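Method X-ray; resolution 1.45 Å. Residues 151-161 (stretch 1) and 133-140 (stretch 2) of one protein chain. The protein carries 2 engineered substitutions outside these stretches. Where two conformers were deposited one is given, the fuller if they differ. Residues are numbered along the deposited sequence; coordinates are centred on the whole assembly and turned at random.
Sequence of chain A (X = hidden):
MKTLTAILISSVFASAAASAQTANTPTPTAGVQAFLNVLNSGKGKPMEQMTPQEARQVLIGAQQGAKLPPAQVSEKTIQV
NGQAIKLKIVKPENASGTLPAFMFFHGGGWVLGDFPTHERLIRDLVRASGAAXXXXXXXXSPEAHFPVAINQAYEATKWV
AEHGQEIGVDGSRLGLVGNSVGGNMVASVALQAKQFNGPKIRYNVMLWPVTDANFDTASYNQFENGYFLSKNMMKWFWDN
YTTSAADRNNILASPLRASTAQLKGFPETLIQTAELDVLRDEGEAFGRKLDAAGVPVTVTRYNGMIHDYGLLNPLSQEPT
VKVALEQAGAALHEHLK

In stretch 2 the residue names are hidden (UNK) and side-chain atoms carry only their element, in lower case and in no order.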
ATOM      1  N   ASN A 151     -21.262 -14.902 -14.637  1.00  7.69           N
ATOM      2  CA  ASN A 151     -22.625 -14.470 -14.897  1.00  8.31           C
ATOM      3  C   ASN A 151     -23.395 -14.319 -13.593  1.00  8.36           C
ATOM      4  O   ASN A 151     -24.105 -13.323 -13.395  1.00  8.29           O
ATOM      5  CB  ASN A 151     -23.338 -15.455 -15.800  1.00  8.47           C
ATOM      6  CG  ASN A 151     -24.779 -15.081 -15.976  1.00 14.64           C
ATOM      7  OD1 ASN A 151     -25.062 -14.056 -16.560  1.00 17.03           O
ATOM      8  ND2 ASN A 151     -25.670 -15.840 -15.411  1.00 15.63           N
ATOM      9  N   GLN A 152     -23.274 -15.306 -12.697  1.00  8.00           N
ATOM     10  CA  GLN A 152     -23.900 -15.198 -11.385  1.00  8.25           C
ATOM     11  C   GLN A 152     -23.428 -13.954 -10.661  1.00  8.37           C
ATOM     12  O   GLN A 152     -24.236 -13.232 -10.066  1.00  8.61           O
ATOM     13  CB  GLN A 152     -23.595 -16.435 -10.538  1.00  7.02           C
ATOM     14  CG  GLN A 152     -24.269 -17.694 -11.033  1.00  7.54           C
ATOM     15  CD  GLN A 152     -23.711 -18.941 -10.411  1.00 10.60           C
ATOM     16  OE1 GLN A 152     -22.539 -19.019 -10.076  1.00  8.08           O
ATOM     17  NE2 GLN A 152     -24.548 -19.952 -10.287  1.00 18.24           N
ATOM     18  N   ALA A 153     -22.125 -13.682 -10.708  1.00  6.88           N
ATOM     19  CA  ALA A 153     -21.579 -12.510 -10.038  1.00  7.31           C
ATOM     20  C   ALA A 153     -22.171 -11.225 -10.607  1.00  7.45           C
ATOM     21  O   ALA A 153     -22.529 -10.313  -9.847  1.00  7.16           O
ATOM     22  CB  ALA A 153     -20.064 -12.511 -10.205  1.00  7.61           C
ATOM     23  N   TYR A 154     -22.274 -11.137 -11.935  1.00  7.05           N
ATOM     24  CA  TYR A 154     -22.848  -9.943 -12.552  1.00  7.01           C
ATOM     25  C   TYR A 154     -24.327  -9.787 -12.193  1.00  8.50           C
ATOM     26  O   TYR A 154     -24.779  -8.690 -11.842  1.00  6.82           O
ATOM     27  CB  TYR A 154     -22.647  -9.934 -14.078  1.00  8.35           C
ATOM     28  CG  TYR A 154     -23.350  -8.758 -14.706  1.00  8.38           C
ATOM     29  CD1 TYR A 154     -22.827  -7.492 -14.621  1.00  8.54           C
ATOM     30  CD2 TYR A 154     -24.587  -8.911 -15.296  1.00 11.50           C
ATOM     31  CE1 TYR A 154     -23.479  -6.392 -15.147  1.00  8.72           C
ATOM     32  CE2 TYR A 154     -25.255  -7.824 -15.817  1.00 16.62           C
ATOM     33  CZ  TYR A 154     -24.694  -6.577 -15.745  1.00 13.90           C
ATOM     34  OH  TYR A 154     -25.375  -5.507 -16.279  1.00 19.06           O
ATOM     35  N   GLU A 155     -25.095 -10.873 -12.284  1.00  8.22           N
ATOM     36  CA  GLU A 155     -26.512 -10.792 -11.952  1.00  8.53           C
ATOM     37  C   GLU A 155     -26.716 -10.377 -10.501  1.00  8.78           C
ATOM     38  O   GLU A 155     -27.613  -9.582 -10.192  1.00  8.88           O
ATOM     39  CB  GLU A 155     -27.193 -12.127 -12.253  1.00 10.82           C
ATOM     40  CG  GLU A 155     -27.332 -12.450 -13.744  1.00 12.26           C
ATOM     41  CD  GLU A 155     -28.338 -11.576 -14.470  1.00 19.15           C
ATOM     42  OE1 GLU A 155     -29.180 -10.934 -13.816  1.00 22.37           O
ATOM     43  OE2 GLU A 155     -28.294 -11.543 -15.719  1.00 33.71           O
ATOM     44  N   ALA A 156     -25.900 -10.892  -9.590  1.00  7.18           N
ATOM     45  CA  ALA A 156     -26.022 -10.494  -8.182  1.00  6.56           C
ATOM     46  C   ALA A 156     -25.661  -9.022  -7.982  1.00  7.66           C
ATOM     47  O   ALA A 156     -26.282  -8.323  -7.170  1.00  7.67           O
ATOM     48  CB  ALA A 156     -25.139 -11.385  -7.312  1.00  7.62           C
ATOM     49  N   THR A 157     -24.658  -8.531  -8.719  1.00  5.99           N
ATOM     50  CA  THR A 157     -24.270  -7.128  -8.660  1.00  6.26           C
ATOM     51  C   THR A 157     -25.405  -6.239  -9.138  1.00  8.24           C
ATOM     52  O   THR A 157     -25.747  -5.231  -8.493  1.00  6.97           O
ATOM     53  CB  THR A 157     -23.014  -6.927  -9.520  1.00  6.76           C
ATOM     54  OG1 THR A 157     -21.923  -7.721  -8.996  1.00  7.29           O
ATOM     55  CG2 THR A 157     -22.582  -5.480  -9.546  1.00  7.69           C
ATOM     56  N   LYS A 158     -25.995  -6.598 -10.279  0.72  7.64           N
ATOM     57  CA  LYS A 158     -27.153  -5.872 -10.790  0.72  8.75           C
ATOM     58  C   LYS A 158     -28.292  -5.882  -9.780  0.72  9.18           C
ATOM     59  O   LYS A 158     -28.963  -4.861  -9.582  0.72  9.59           O
ATOM     60  CB  LYS A 158     -27.592  -6.486 -12.119  0.72 10.87           C
ATOM     61  CG  LYS A 158     -28.699  -5.735 -12.819  0.72 16.67           C
ATOM     62  CD  LYS A 158     -28.902  -6.271 -14.236  0.72 21.22           C
ATOM     63  CE  LYS A 158     -30.269  -5.879 -14.788  0.72 26.63           C
ATOM     64  NZ  LYS A 158     -31.381  -6.257 -13.867  0.72 30.84           N
ATOM     65  N   TRP A 159     -28.516  -7.016  -9.120  1.00  8.17           N
ATOM     66  CA  TRP A 159     -29.593  -7.110  -8.139  1.00  8.19           C
ATOM     67  C   TRP A 159     -29.360  -6.155  -6.973  1.00 10.08           C
ATOM     68  O   TRP A 159     -30.271  -5.433  -6.542  1.00  9.95           O
ATOM     69  CB  TRP A 159     -29.773  -8.547  -7.647  1.00  7.98           C
ATOM     70  CG  TRP A 159     -30.940  -8.664  -6.701  1.00  9.99           C
ATOM     71  CD1 TRP A 159     -32.233  -8.954  -7.039  1.00 16.63           C
ATOM     72  CD2 TRP A 159     -30.923  -8.467  -5.289  1.00 11.14           C
ATOM     73  NE1 TRP A 159     -33.019  -8.960  -5.914  1.00 16.85           N
ATOM     74  CE2 TRP A 159     -32.247  -8.658  -4.826  1.00 14.56           C
ATOM     75  CE3 TRP A 159     -29.922  -8.154  -4.366  1.00 10.62           C
ATOM     76  CZ2 TRP A 159     -32.590  -8.538  -3.482  1.00 15.60           C
ATOM     77  CZ3 TRP A 159     -30.272  -8.042  -3.022  1.00 13.39           C
ATOM     78  CH2 TRP A 159     -31.598  -8.230  -2.601  1.00 15.59           C
ATOM     79  N   VAL A 160     -28.146  -6.128  -6.435  1.00  7.54           N
ATOM     80  CA  VAL A 160     -27.863  -5.211  -5.334  1.00  7.55           C
ATOM     81  C   VAL A 160     -28.037  -3.763  -5.777  1.00  7.60           C
ATOM     82  O   VAL A 160     -28.563  -2.930  -5.030  1.00  8.26           O
ATOM     83  CB  VAL A 160     -26.457  -5.475  -4.757  1.00  6.94           C
ATOM     84  CG1 VAL A 160     -26.076  -4.398  -3.775  1.00  8.40           C
ATOM     85  CG2 VAL A 160     -26.387  -6.841  -4.105  1.00  8.49           C
ATOM     86  N   ALA A 161     -27.546  -3.418  -6.977  1.00  7.91           N
ATOM     87  CA  ALA A 161     -27.693  -2.050  -7.444  1.00  9.09           C
ATOM     88  C   ALA A 161     -29.157  -1.630  -7.490  1.00 10.17           C
ATOM     89  O   ALA A 161     -29.491  -0.492  -7.138  1.00 12.17           O
ATOM     90  CB  ALA A 161     -27.079  -1.912  -8.834  1.00  9.33           C
ATOM     91  N   UNK A 133     -20.534  -5.850   2.961  1.00  6.99           N
ATOM     92  CA  UNK A 133     -20.076  -6.800   1.955  1.00  6.61           C
ATOM     93  C   UNK A 133     -21.218  -7.709   1.539  1.00  6.38           C
ATOM     94  O   UNK A 133     -21.973  -8.199   2.385  1.00  7.33           O
ATOM     95  c   UNK A 133     -18.939  -7.668   2.498  1.00  8.21           C
ATOM     96  N   UNK A 134     -21.322  -7.970   0.250  1.00  6.21           N
ATOM     97  CA  UNK A 134     -22.294  -8.913  -0.292  1.00  6.72           C
ATOM     98  C   UNK A 134     -21.512 -10.030  -0.977  1.00  6.56           C
ATOM     99  O   UNK A 134     -21.130  -9.925  -2.153  1.00  6.71           O
ATOM    100  c   UNK A 134     -24.342  -9.268  -1.699  1.00  7.01           C
ATOM    101  c   UNK A 134     -23.937  -7.040  -0.574  1.00  8.39           C
ATOM    102  c   UNK A 134     -23.297  -8.256  -1.243  1.00  7.02           C
ATOM    103  N   UNK A 135     -21.255 -11.097  -0.231  1.00  6.72           N
ATOM    104  CA  UNK A 135     -20.608 -12.292  -0.761  1.00  5.92           C
ATOM    105  C   UNK A 135     -21.572 -13.023  -1.680  1.00  7.04           C
ATOM    106  O   UNK A 135     -22.737 -13.212  -1.329  1.00  6.96           O
ATOM    107  c   UNK A 135     -19.881 -14.626   0.026  1.00  6.78           C
ATOM    108  c   UNK A 135     -18.290 -16.330  -0.594  1.00  6.93           C
ATOM    109  o   UNK A 135     -19.031 -18.485  -1.231  1.00  8.41           O
ATOM    110  c   UNK A 135     -20.613 -16.840  -0.574  1.00  6.38           C
ATOM    111  c   UNK A 135     -19.314 -17.220  -0.790  1.00  7.51           C
ATOM    112  c   UNK A 135     -20.894 -15.553  -0.155  1.00  7.55           C
ATOM    113  c   UNK A 135     -18.583 -15.038  -0.192  1.00  6.64           C
ATOM    114  c   UNK A 135     -20.189 -13.203   0.421  1.00  6.72           C
ATOM    115  N   UNK A 136     -21.098 -13.458  -2.848  1.00  5.65           N
ATOM    116  CA  UNK A 136     -21.900 -14.197  -3.825  1.00  5.93           C
ATOM    117  C   UNK A 136     -21.453 -15.661  -3.834  1.00  7.30           C
ATOM    118  O   UNK A 136     -20.284 -15.966  -4.089  1.00  7.06           O
ATOM    119  c   UNK A 136     -22.587 -14.378  -6.255  1.00  8.89           C
ATOM    120  c   UNK A 136     -21.756 -13.590  -5.232  1.00  7.11           C
ATOM    121  c   UNK A 136     -22.176 -12.142  -5.227  1.00  7.78           C
ATOM    122  N   UNK A 137     -22.387 -16.583  -3.597  1.00  7.79           N
ATOM    123  CA  UNK A 137     -22.050 -18.013  -3.550  1.00  7.07           C
ATOM    124  C   UNK A 137     -22.098 -18.608  -4.960  1.00  8.06           C
ATOM    125  O   UNK A 137     -23.005 -19.333  -5.340  1.00  9.89           O
ATOM    126  c   UNK A 137     -22.375 -20.033  -2.031  1.00 13.52           C
ATOM    127  o   UNK A 137     -21.155 -20.082  -1.721  1.00 11.97           O
ATOM    128  o   UNK A 137     -23.141 -21.010  -1.843  1.00 18.32           O
ATOM    129  c   UNK A 137     -22.987 -18.755  -2.598  1.00  8.22           C
ATOM    130  N   UNK A 138     -21.097 -18.265  -5.762  1.00  7.42           N
ATOM    131  CA  UNK A 138     -21.076 -18.723  -7.150  1.00  8.01           C
ATOM    132  C   UNK A 138     -20.775 -20.220  -7.227  1.00  7.03           C
ATOM    133  O   UNK A 138     -20.188 -20.817  -6.320  1.00  8.04           O
ATOM    134  c   UNK A 138     -16.455 -19.014  -7.625  1.00  7.19           C
ATOM    135  c   UNK A 138     -16.690 -16.904  -6.536  1.00  6.44           C
ATOM    136  c   UNK A 138     -17.806 -18.998  -7.935  1.00  6.76           C
ATOM    137  o   UNK A 138     -14.560 -18.012  -6.637  1.00  5.99           O
ATOM    138  c   UNK A 138     -15.901 -17.969  -6.926  1.00  6.75           C
ATOM    139  c   UNK A 138     -20.078 -17.903  -7.971  1.00  7.41           C
ATOM    140  c   UNK A 138     -18.610 -17.944  -7.565  1.00  6.25           C
ATOM    141  c   UNK A 138     -18.028 -16.899  -6.857  1.00  6.50           C
ATOM    142  N   UNK A 139     -21.192 -20.833  -8.321  1.00  7.04           N
ATOM    143  CA  UNK A 139     -21.011 -22.275  -8.473  1.00  6.86           C
ATOM    144  C   UNK A 139     -19.540 -22.597  -8.704  1.00  6.93           C
ATOM    145  O   UNK A 139     -18.913 -21.981  -9.582  1.00  7.83           O
ATOM    146  c   UNK A 139     -21.714 -24.314  -9.756  1.00  8.49           C
ATOM    147  c   UNK A 139     -21.826 -22.797  -9.655  1.00  7.81           C
ATOM    148  o   UNK A 139     -23.200 -22.431  -9.480  1.00 10.06           O
ATOM    149  N   UNK A 140     -18.965 -23.548  -7.959  1.00  7.17           N
ATOM    150  CA  UNK A 140     -17.553 -23.898  -8.157  1.00  7.34           C
ATOM    151  C   UNK A 140     -17.331 -24.648  -9.459  1.00  7.35           C
ATOM    152  O   UNK A 140     -18.248 -25.193 -10.080  1.00  7.49           O
ATOM    153  c   UNK A 140     -19.562 -24.302  -6.841  1.00  9.27           C
ATOM    154  c   UNK A 140     -17.226 -24.812  -6.974  1.00  9.35           C
ATOM    155  c   UNK A 140     -18.383 -24.724  -6.037  1.00 20.37           C
TER

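Position 133 carries a single side-chain carbon, a CB with nothing beyond it, and lies out of reach of the helix 151-161. One carbon is alanine: Ala133, a small residue suited to a buried strand position.

Position 134 has three carbons, the first carrying the other two. Its CA-to-CB bond points toward the helix, and one of the branch carbons lies against Val160. This is valine, Val134, with CG1 4.0 Å from Val160 CG2. Branching at CB suits an extended backbone, and the methyls offer an apolar surface to the helix.

At position 135 a carbon leads to a six-carbon ring bearing one oxygen. This is tyrosine, Tyr135. It is out of reach of the helix, as alternation along a strand would lead one to expect; its hydroxyl has a partner two residues on.

Position 136 repeats the pattern of three carbons branched at CB, again directed toward the helix, where one branch carbon meets Ala156 and the other nears Ala153 and Gln152; it is a second valine. Val136 CG2 packs 3.7 Å from Ala156 CB, while its CG1 comes within 4.3 Å of both Ala153 CA and Gln152 O. The small side chain of Ala156 accompanies this close approach.

Position 137 shows two carbons, the second carrying two oxygens: a carboxylate attached directly to CB, hence aspartate. Asp137 points away from the helix, and its OD1 accepts a hydrogen bond of 2.7 Å from Tyr135 OH.

Position 138 has a carbon followed by a six-carbon ring with one oxygen, its CA and CB close to the side-chain oxygen of Gln152, so it is tyrosine. The CA-to-CB bond of Tyr138 runs sideways and the end of the side chain leads away, its hydroxyl being hydrogen-bonded elsewhere in the structure. What meets the helix is the base of the residue: Gln152 OE1 lies 3.3 Å from Tyr138 CA and 3.4 Å from its CB.

Position 139 bears one carbon carrying an oxygen and a carbon, with the oxygen near the amide of Gln152. The branched hydroxyl identifies threonine. Thr139 OG1 accepts a hydrogen bond from Gln152 NE2 at 2.9 Å, and Thr139 N donates one to Gln152 OE1, also at 2.9 Å.

Position 140 has three carbons closing a ring onto the backbone nitrogen, which is proline. Pro140 points away and makes no contact with the helix.

The contact thus has two parts. Where helix and strand run roughly antiparallel, at 148°, Val134 and Val136 pack against Val160 and Ala156. Beyond the valines, Gln152 uses both ends of its amide to hold Thr139, with nearly straight hydrogen bonds of 164° and 166° that tie the loop to the helix.

Stretch 2 133-140: AVYVDYTP
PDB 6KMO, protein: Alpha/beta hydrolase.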